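Side-chain contacts in suppressor of fused homolog (Drosophila melanogaster, PDB 6LPH), which probably binds and sequesters DNA-binding transcription factors and recognises nuclear localization sequences, the chain here being the N-terminal part of the whole protein: residues Q27-Q32 / D178-C183; S239-E242 / T247-N250; L79-G84 / T186-V191. One frame throughout, in Å; residues are numbered along the deposited sequence.

Interaction 1: Q27-Q32 / D178-C183; sequences QVYPNQ and DPQLGC
An Asx turn that interrupts strand 172-186 carries Gln180 and Leu181 up against Val28 and Tyr29, where helix 16-28 comes to its end. The methyls of Val28 divide the work. CG1, anti to the backbone N (chi1 169°), lies 3.4 Å from Gln180 NE2 and is also near the amide carbon, a contact of a methyl with an amide group. CG2 meets Leu181 CD2 at 3.9 Å, the two side chains crossing at about a right angle. Tyr29 joins through its phenol end: the ring plane stands 76° from the Gln180 amide plane, with Tyr29 OH 3.5 Å from Gln180 OE1. The firmer polar partners lie elsewhere, since Tyr29 OH is hydrogen-bonded to His73 ND1 and Gln180 OE1 to Arg107 NH2. Gln180 reaches Arg107 through a chain extended beyond CG, whose first torsion, -112°, departs well from a staggered position, which suggests some strain. Behind it, Asp178 OD2 fixes the turn by accepting from Gln180 N at 3.0 Å, nearly in line with its C-O bond, and from Leu181 N at 2.8 Å, above the carboxylate plane. Replacing Gln180 with an alanine would probably leave Arg107 without one of its acceptors and open a gap beside Val28 CG1. Because Arg107 NH2 also forms a salt bridge with Asp178 OD2, the same cation ties the turn's base to the amide at its crest. Held by two N-H groups and a guanidinium, Asp178 OD2 probably favours an ionised carboxylate. Val28 methyls thus meet the Gln180 amide and Leu181, while the polar ends of Gln180 and Tyr29 pair with Arg107 and His73.

Interaction 2: S239-E242 / T247-N250; sequences SVFE and TLLN
Apolar contact comes first: Phe241, in the first turn of helix 240-243, receives Leu248 CD2 beside the root of its ring. That methyl lies 3.7 Å from Phe241 CB and nearly as close to Phe241 CD2, so it rests against the junction of ring and beta carbon, the two side chains crossing obliquely. Val240 CG1, from the same helix, sits 3.8 Å above the plane of the Phe241 ring, over its centre, and covers one face. Gln206 and Asp202 of helix 201-219 also touch Phe241, placing it between that helix and the 3-10 segment.

The second kind is a meeting of oxygen with ring carbon. Thr247 OG1 approaches Phe241 CD2 to 3.1 Å, a tight fit, with the side chains at about a right angle. With chi1 at 56°, OG1 sits between the backbone N and carbonyl carbon of Thr247, where it is hydrogen-bonded to Phe244 O; its polar need is thus met by the backbone of the connecting turn while it lies close against the CD2-CE2 side of the ring.

Hydrogen bonds stiffen each partner separately, and none crosses the contact. Asn250 ND2 gives a nearly straight bond (171°) to Thr247 O at 3.0 Å, lying close to the plane of its own amide but above the carbonyl plane. On the helix side, Glu242 N donates to Ser239 OG at 3.2 Å, while Ser239 N donates to Glu242 OE1 at 2.9 Å with an angle of 172°. Ser239 OG is further hydrogen-bonded to Asp202 OD2. These reciprocal bonds are a capping box with Ser239 as N-cap, here starting a short helix whose chain then folds back so that a 3-10 turn packs on its phenylalanine.

Interaction 3: L79-G84 / T186-V191; sequences LSDLHG and TPTGTV
Thr188 OG1 donates to Asp81 O at 2.6 Å, in the carbonyl plane and with a C=O...donor angle of 149°, and is hydrogen-bonded as well to Ser98 OG of strand 97-109. The rest of the Thr188 side chain follows it into the loop: CG2, anti to its own carbonyl carbon, comes within 3.7 Å of Gly84 CA, and CB lies 3.9 Å from Asp81 OD1. A beta carbon on Gly84 would fall 3.3 Å from Thr188 CG2, so the bare backbone there leaves room for the methyl. Asp81 shapes the loop as an Asx turn. Its OD2 accepts from Gly84 N at 2.8 Å and His83 N at 3.2 Å, both from the same face of the carboxylate. Nearer the sheet, Ser80 CB packs 3.7 Å from Val191 CG2, while Ser80 OG turns its polar end to Glu103 OE2. On the other side, Thr186 OG1 donates to Gly189 O at 2.8 Å within the type I turn 186-189. One direct hydrogen bond thus joins two internally braced turns, and the buried carbonyl of Asp81 gains a short bond from a hydroxyl that Ser98 also holds.

Overall arrangement
Interactions 1 and 3 share the mixed sheet: segments 178-183 and 186-191 lie on successive, antiparallel neighbouring strands, 172-186 and 189-199. Their centres are 17 Å apart and they touch, Cys183 CB lying 4.0 Å from Val191 O. Their segments alternate along the chain, so the two contacts tie the N-terminal helix and the loop after strand 71-77 to these adjoining strands: interaction 1 brings in the end of helix 16-28, interaction 3 the loop. Interaction 2 follows both in sequence and is local. Its centre stands 31 Å from that of interaction 1 and 39 Å from that of interaction 3, across the chain's centre from the latter, against helix 201-219.

Interaction 1: Q27-Q32 / D178-C183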
loop_
_atom_site.group_PDB
_atom_site.type_symbol
_atom_site.label_atom_id
_atom_site.label_comp_id
_atom_site.label_asym_id
_atom_site.label_seq_id
_atom_site.Cartn_x
_atom_site.Cartn_y
_atom_site.Cartn_z
ATOM N N GLN A 27 -5.421 -4.701 -16.816
ATOM C CA GLN A 27 -5.000 -3.816 -17.903
ATOM C C GLN A 27 -3.620 -3.258 -17.615
ATOM O O GLN A 27 -2.824 -3.008 -18.526
ATOM C CB GLN A 27 -5.952 -2.631 -18.006
ATOM C CG GLN A 27 -7.371 -3.005 -18.392
ATOM C CD GLN A 27 -7.568 -3.159 -19.882
ATOM O OE1 GLN A 27 -8.468 -2.544 -20.448
ATOM N NE2 GLN A 27 -6.749 -3.971 -20.526
ATOM N N VAL A 28 -3.356 -3.035 -16.337
ATOM C CA VAL A 28 -2.108 -2.444 -15.916
ATOM C C VAL A 28 -1.026 -3.542 -15.859
ATOM O O VAL A 28 0.140 -3.304 -16.160
ATOM C CB VAL A 28 -2.294 -1.718 -14.551
ATOM C CG1 VAL A 28 -0.948 -1.313 -13.923
ATOM C CG2 VAL A 28 -3.141 -0.478 -14.734
ATOM N N TYR A 29 -1.423 -4.755 -15.508
ATOM C CA TYR A 29 -0.471 -5.866 -15.375
ATOM C C TYR A 29 -0.931 -7.031 -16.235
ATOM O O TYR A 29 -1.278 -8.088 -15.692
ATOM C CB TYR A 29 -0.405 -6.327 -13.911
ATOM C CG TYR A 29 0.413 -5.434 -12.980
ATOM C CD1 TYR A 29 -0.224 -4.612 -12.020
ATOM C CD2 TYR A 29 1.806 -5.436 -13.031
ATOM C CE1 TYR A 29 0.518 -3.815 -11.174
ATOM C CE2 TYR A 29 2.563 -4.632 -12.193
ATOM C CZ TYR A 29 1.910 -3.827 -11.261
ATOM O OH TYR A 29 2.635 -3.023 -10.409
ATOM N N PRO A 30 -0.957 -6.852 -17.577
ATOM C CA PRO A 30 -1.449 -7.930 -18.454
ATOM C C PRO A 30 -0.603 -9.207 -18.354
ATOM O O PRO A 30 -1.121 -10.313 -18.536
ATOM C CB PRO A 30 -1.338 -7.326 -19.861
ATOM C CG PRO A 30 -0.354 -6.201 -19.737
ATOM C CD PRO A 30 -0.509 -5.673 -18.342
ATOM N N ASN A 31 0.671 -9.066 -18.011
ATOM C CA ASN A 31 1.547 -10.253 -17.892
ATOM C C ASN A 31 1.643 -10.879 -16.508
ATOM O O ASN A 31 2.450 -11.787 -16.286
ATOM C CB ASN A 31 2.919 -9.948 -18.473
ATOM C CG ASN A 31 2.817 -9.429 -19.877
ATOM O OD1 ASN A 31 2.182 -10.057 -20.717
ATOM N ND2 ASN A 31 3.378 -8.260 -20.128
ATOM N N GLN A 32 0.811 -10.396 -15.588
ATOM C CA GLN A 32 0.616 -11.026 -14.286
ATOM C C GLN A 32 -0.871 -11.267 -14.029
ATOM O O GLN A 32 -1.471 -10.614 -13.160
ATOM C CB GLN A 32 1.258 -10.180 -13.161
ATOM C CG GLN A 32 2.773 -10.224 -13.190
ATOM C CD GLN A 32 3.437 -9.323 -12.163
ATOM O OE1 GLN A 32 3.440 -9.635 -10.988
ATOM N NE2 GLN A 32 4.014 -8.201 -12.614
ATOM N N ASP A 178 -1.721 6.984 -6.602
ATOM C CA ASP A 178 -0.991 5.922 -7.302
ATOM C C ASP A 178 -0.774 6.302 -8.785
ATOM O O ASP A 178 -1.735 6.476 -9.518
ATOM C CB ASP A 178 -1.722 4.560 -7.156
ATOM C CG ASP A 178 -0.894 3.401 -7.684
ATOM O OD1 ASP A 178 -0.556 2.523 -6.864
ATOM O OD2 ASP A 178 -0.559 3.377 -8.902
ATOM N N PRO A 179 0.494 6.425 -9.221
ATOM C CA PRO A 179 0.816 6.923 -10.563
ATOM C C PRO A 179 0.306 6.012 -11.698
ATOM O O PRO A 179 -0.010 6.500 -12.782
ATOM C CB PRO A 179 2.362 6.975 -10.560
ATOM C CG PRO A 179 2.773 5.961 -9.541
ATOM C CD PRO A 179 1.698 5.974 -8.485
ATOM N N GLN A 180 0.245 4.707 -11.451
ATOM C CA GLN A 180 -0.238 3.724 -12.436
ATOM C C GLN A 180 -1.745 3.599 -12.388
ATOM O O GLN A 180 -2.419 3.531 -13.429
ATOM C CB GLN A 180 0.275 2.340 -12.049
ATOM C CG GLN A 180 1.257 1.781 -12.988
ATOM C CD GLN A 180 1.827 0.492 -12.482
ATOM O OE1 GLN A 180 1.853 0.231 -11.264
ATOM N NE2 GLN A 180 2.291 -0.337 -13.411
ATOM N N LEU A 181 -2.273 3.509 -11.173
ATOM C CA LEU A 181 -3.682 3.112 -11.023
ATOM C C LEU A 181 -4.636 4.287 -11.095
ATOM O O LEU A 181 -5.761 4.126 -11.549
ATOM C CB LEU A 181 -3.919 2.309 -9.750
ATOM C CG LEU A 181 -3.050 1.052 -9.616
ATOM C CD1 LEU A 181 -3.446 0.274 -8.377
ATOM C CD2 LEU A 181 -3.149 0.198 -10.868
ATOM N N GLY A 182 -4.176 5.449 -10.629
ATOM C CA GLY A 182 -4.990 6.663 -10.659
ATOM C C GLY A 182 -6.325 6.511 -9.933
ATOM O O GLY A 182 -6.394 6.013 -8.815
ATOM N N CYS A 183 -7.403 6.937 -10.580
ATOM C CA CYS A 183 -8.712 6.898 -9.946
ATOM C C CYS A 183 -9.658 6.332 -10.998
ATOM O O CYS A 183 -9.518 6.652 -12.166
ATOM C CB CYS A 183 -9.136 8.316 -9.521
ATOM S SG CYS A 183 -7.935 9.192 -8.455
#

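Interaction 2: S239-E242 / T247-N250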
loop_
_atom_site.group_PDB
_atom_site.type_symbol
_atom_site.label_atom_id
_atom_site.label_comp_id
_atom_site.label_asym_id
_atom_site.label_seq_id
_atom_site.Cartn_x
_atom_site.Cartn_y
_atom_site.Cartn_z
ATOM N N SER A 239 16.952 11.894 4.824
ATOM C CA SER A 239 15.715 12.510 4.357
ATOM C C SER A 239 16.016 13.386 3.179
ATOM O O SER A 239 17.182 13.723 2.902
ATOM C CB SER A 239 15.058 13.361 5.444
ATOM O OG SER A 239 15.795 14.550 5.659
ATOM N N VAL A 240 14.950 13.808 2.505
ATOM C CA VAL A 240 15.093 14.668 1.344
ATOM C C VAL A 240 15.757 15.995 1.727
ATOM O O VAL A 240 16.537 16.562 0.951
ATOM C CB VAL A 240 13.725 14.895 0.654
ATOM C CG1 VAL A 240 12.804 15.777 1.512
ATOM C CG2 VAL A 240 13.923 15.455 -0.748
ATOM N N PHE A 241 15.443 16.488 2.927
ATOM C CA PHE A 241 16.000 17.742 3.397
ATOM C C PHE A 241 17.496 17.610 3.723
ATOM O O PHE A 241 18.238 18.592 3.625
ATOM C CB PHE A 241 15.209 18.244 4.623
ATOM C CG PHE A 241 13.745 18.447 4.351
ATOM C CD1 PHE A 241 12.786 17.635 4.966
ATOM C CD2 PHE A 241 13.325 19.414 3.444
ATOM C CE1 PHE A 241 11.439 17.801 4.691
ATOM C CE2 PHE A 241 11.978 19.587 3.166
ATOM C CZ PHE A 241 11.029 18.780 3.789
ATOM N N GLU A 242 17.928 16.419 4.141
ATOM C CA GLU A 242 19.367 16.130 4.326
ATOM C C GLU A 242 20.058 15.999 2.972
ATOM O O GLU A 242 21.160 16.513 2.791
ATOM C CB GLU A 242 19.608 14.832 5.110
ATOM C CG GLU A 242 19.250 14.873 6.576
ATOM C CD GLU A 242 19.355 13.504 7.221
ATOM O OE1 GLU A 242 18.376 12.727 7.164
ATOM O OE2 GLU A 242 20.422 13.204 7.795
ATOM N N THR A 247 15.747 22.355 -0.489
ATOM C CA THR A 247 14.321 22.183 -0.227
ATOM C C THR A 247 13.851 22.847 1.071
ATOM O O THR A 247 12.666 23.151 1.207
ATOM C CB THR A 247 13.926 20.695 -0.249
ATOM O OG1 THR A 247 14.729 19.973 0.696
ATOM C CG2 THR A 247 14.144 20.104 -1.685
ATOM N N LEU A 248 14.776 23.098 2.005
ATOM C CA LEU A 248 14.444 23.755 3.277
ATOM C C LEU A 248 13.965 25.196 3.103
ATOM O O LEU A 248 13.286 25.743 3.979
ATOM C CB LEU A 248 15.638 23.732 4.243
ATOM C CG LEU A 248 16.102 22.348 4.715
ATOM C CD1 LEU A 248 17.521 22.395 5.239
ATOM C CD2 LEU A 248 15.168 21.775 5.784
ATOM N N LEU A 249 14.311 25.810 1.974
ATOM C CA LEU A 249 13.967 27.221 1.741
ATOM C C LEU A 249 12.457 27.453 1.636
ATOM O O LEU A 249 11.967 28.545 1.919
ATOM C CB LEU A 249 14.709 27.770 0.518
ATOM C CG LEU A 249 16.211 28.000 0.751
ATOM C CD1 LEU A 249 16.907 28.465 -0.517
ATOM C CD2 LEU A 249 16.478 28.993 1.871
ATOM N N ASN A 250 11.732 26.404 1.271
ATOM C CA ASN A 250 10.272 26.477 1.113
ATOM C C ASN A 250 9.527 26.430 2.451
ATOM O O ASN A 250 8.320 26.655 2.495
ATOM C CB ASN A 250 9.776 25.337 0.212
ATOM C CG ASN A 250 10.497 25.287 -1.109
ATOM O OD1 ASN A 250 10.013 25.816 -2.102
ATOM N ND2 ASN A 250 11.670 24.653 -1.129
#

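Interaction 3: L79-G84 / T186-V191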
loop_
_atom_site.group_PDB
_atom_site.type_symbol
_atom_site.label_atom_id
_atom_site.label_comp_id
_atom_site.label_asym_id
_atom_site.label_seq_id
_atom_site.Cartn_x
_atom_site.Cartn_y
_atom_site.Cartn_z
ATOM N N LEU A 79 -11.733 -1.354 1.373
ATOM C CA LEU A 79 -12.080 0.032 1.770
ATOM C C LEU A 79 -13.125 0.621 0.826
ATOM O O LEU A 79 -13.929 1.472 1.229
ATOM C CB LEU A 79 -10.822 0.940 1.852
ATOM C CG LEU A 79 -9.875 0.516 3.002
ATOM C CD1 LEU A 79 -8.511 1.131 2.823
ATOM C CD2 LEU A 79 -10.462 1.068 4.274
ATOM N N SER A 80 -13.110 0.161 -0.418
ATOM C CA SER A 80 -14.180 0.499 -1.372
ATOM C C SER A 80 -15.302 -0.552 -1.280
ATOM O O SER A 80 -15.173 -1.555 -0.553
ATOM C CB SER A 80 -13.616 0.587 -2.788
ATOM O OG SER A 80 -13.233 -0.698 -3.246
ATOM N N ASP A 81 -16.409 -0.315 -1.983
ATOM C CA ASP A 81 -17.549 -1.218 -1.897
ATOM C C ASP A 81 -17.387 -2.344 -2.922
ATOM O O ASP A 81 -17.804 -2.200 -4.079
ATOM C CB ASP A 81 -18.863 -0.449 -2.116
ATOM C CG ASP A 81 -20.092 -1.337 -2.012
ATOM O OD1 ASP A 81 -21.210 -0.839 -2.262
ATOM O OD2 ASP A 81 -19.951 -2.540 -1.705
ATOM N N LEU A 82 -16.775 -3.450 -2.491
ATOM C CA LEU A 82 -16.551 -4.614 -3.359
ATOM C C LEU A 82 -17.850 -5.294 -3.820
ATOM O O LEU A 82 -17.897 -5.898 -4.888
ATOM C CB LEU A 82 -15.717 -5.655 -2.600
ATOM C CG LEU A 82 -14.324 -5.190 -2.102
ATOM C CD1 LEU A 82 -13.569 -6.332 -1.369
ATOM C CD2 LEU A 82 -13.498 -4.623 -3.263
ATOM N N HIS A 83 -18.891 -5.231 -3.000
ATOM C CA HIS A 83 -20.033 -6.125 -3.191
ATOM C C HIS A 83 -21.303 -5.474 -3.633
ATOM O O HIS A 83 -22.071 -6.093 -4.328
ATOM C CB HIS A 83 -20.283 -6.927 -1.930
ATOM C CG HIS A 83 -19.084 -7.702 -1.473
ATOM N ND1 HIS A 83 -18.771 -8.909 -1.980
ATOM C CD2 HIS A 83 -18.131 -7.419 -0.502
ATOM C CE1 HIS A 83 -17.657 -9.377 -1.370
ATOM N NE2 HIS A 83 -17.262 -8.458 -0.473
ATOM N N GLY A 84 -21.563 -4.251 -3.185
ATOM C CA GLY A 84 -22.764 -3.535 -3.583
ATOM C C GLY A 84 -24.006 -3.847 -2.765
ATOM O O GLY A 84 -25.058 -3.285 -3.038
ATOM N N THR A 186 -16.499 2.697 -10.961
ATOM C CA THR A 186 -16.877 1.285 -10.942
ATOM C C THR A 186 -18.374 1.198 -10.826
ATOM O O THR A 186 -19.012 2.209 -10.539
ATOM C CB THR A 186 -16.241 0.509 -9.744
ATOM O OG1 THR A 186 -16.994 0.734 -8.542
ATOM C CG2 THR A 186 -14.760 0.895 -9.519
ATOM N N PRO A 187 -18.953 -0.000 -11.075
ATOM C CA PRO A 187 -20.388 -0.146 -10.861
ATOM C C PRO A 187 -20.835 0.305 -9.474
ATOM O O PRO A 187 -21.959 0.804 -9.346
ATOM C CB PRO A 187 -20.617 -1.643 -11.040
ATOM C CG PRO A 187 -19.554 -2.060 -12.007
ATOM C CD PRO A 187 -18.379 -1.169 -11.762
ATOM N N THR A 188 -19.985 0.150 -8.447
ATOM C CA THR A 188 -20.400 0.581 -7.097
ATOM C C THR A 188 -19.929 1.999 -6.714
ATOM O O THR A 188 -20.103 2.421 -5.580
ATOM C CB THR A 188 -20.016 -0.423 -5.981
ATOM O OG1 THR A 188 -18.596 -0.607 -5.971
ATOM C CG2 THR A 188 -20.725 -1.786 -6.178
ATOM N N GLY A 189 -19.351 2.749 -7.645
ATOM C CA GLY A 189 -18.915 4.092 -7.297
ATOM C C GLY A 189 -17.475 4.355 -7.647
ATOM O O GLY A 189 -16.821 3.511 -8.248
ATOM N N THR A 190 -16.980 5.527 -7.270
ATOM C CA THR A 190 -15.610 5.894 -7.638
ATOM C C THR A 190 -14.655 5.259 -6.612
ATOM O O THR A 190 -15.001 5.079 -5.443
ATOM C CB THR A 190 -15.389 7.419 -7.653
ATOM O OG1 THR A 190 -15.731 7.952 -6.368
ATOM C CG2 THR A 190 -16.276 8.129 -8.757
ATOM N N VAL A 191 -13.457 4.945 -7.083
ATOM C CA VAL A 191 -12.367 4.383 -6.246
ATOM C C VAL A 191 -11.098 5.131 -6.633
ATOM O O VAL A 191 -10.641 5.009 -7.771
ATOM C CB VAL A 191 -12.187 2.888 -6.512
ATOM C CG1 VAL A 191 -10.960 2.301 -5.734
ATOM C CG2 VAL A 191 -13.453 2.128 -6.123
#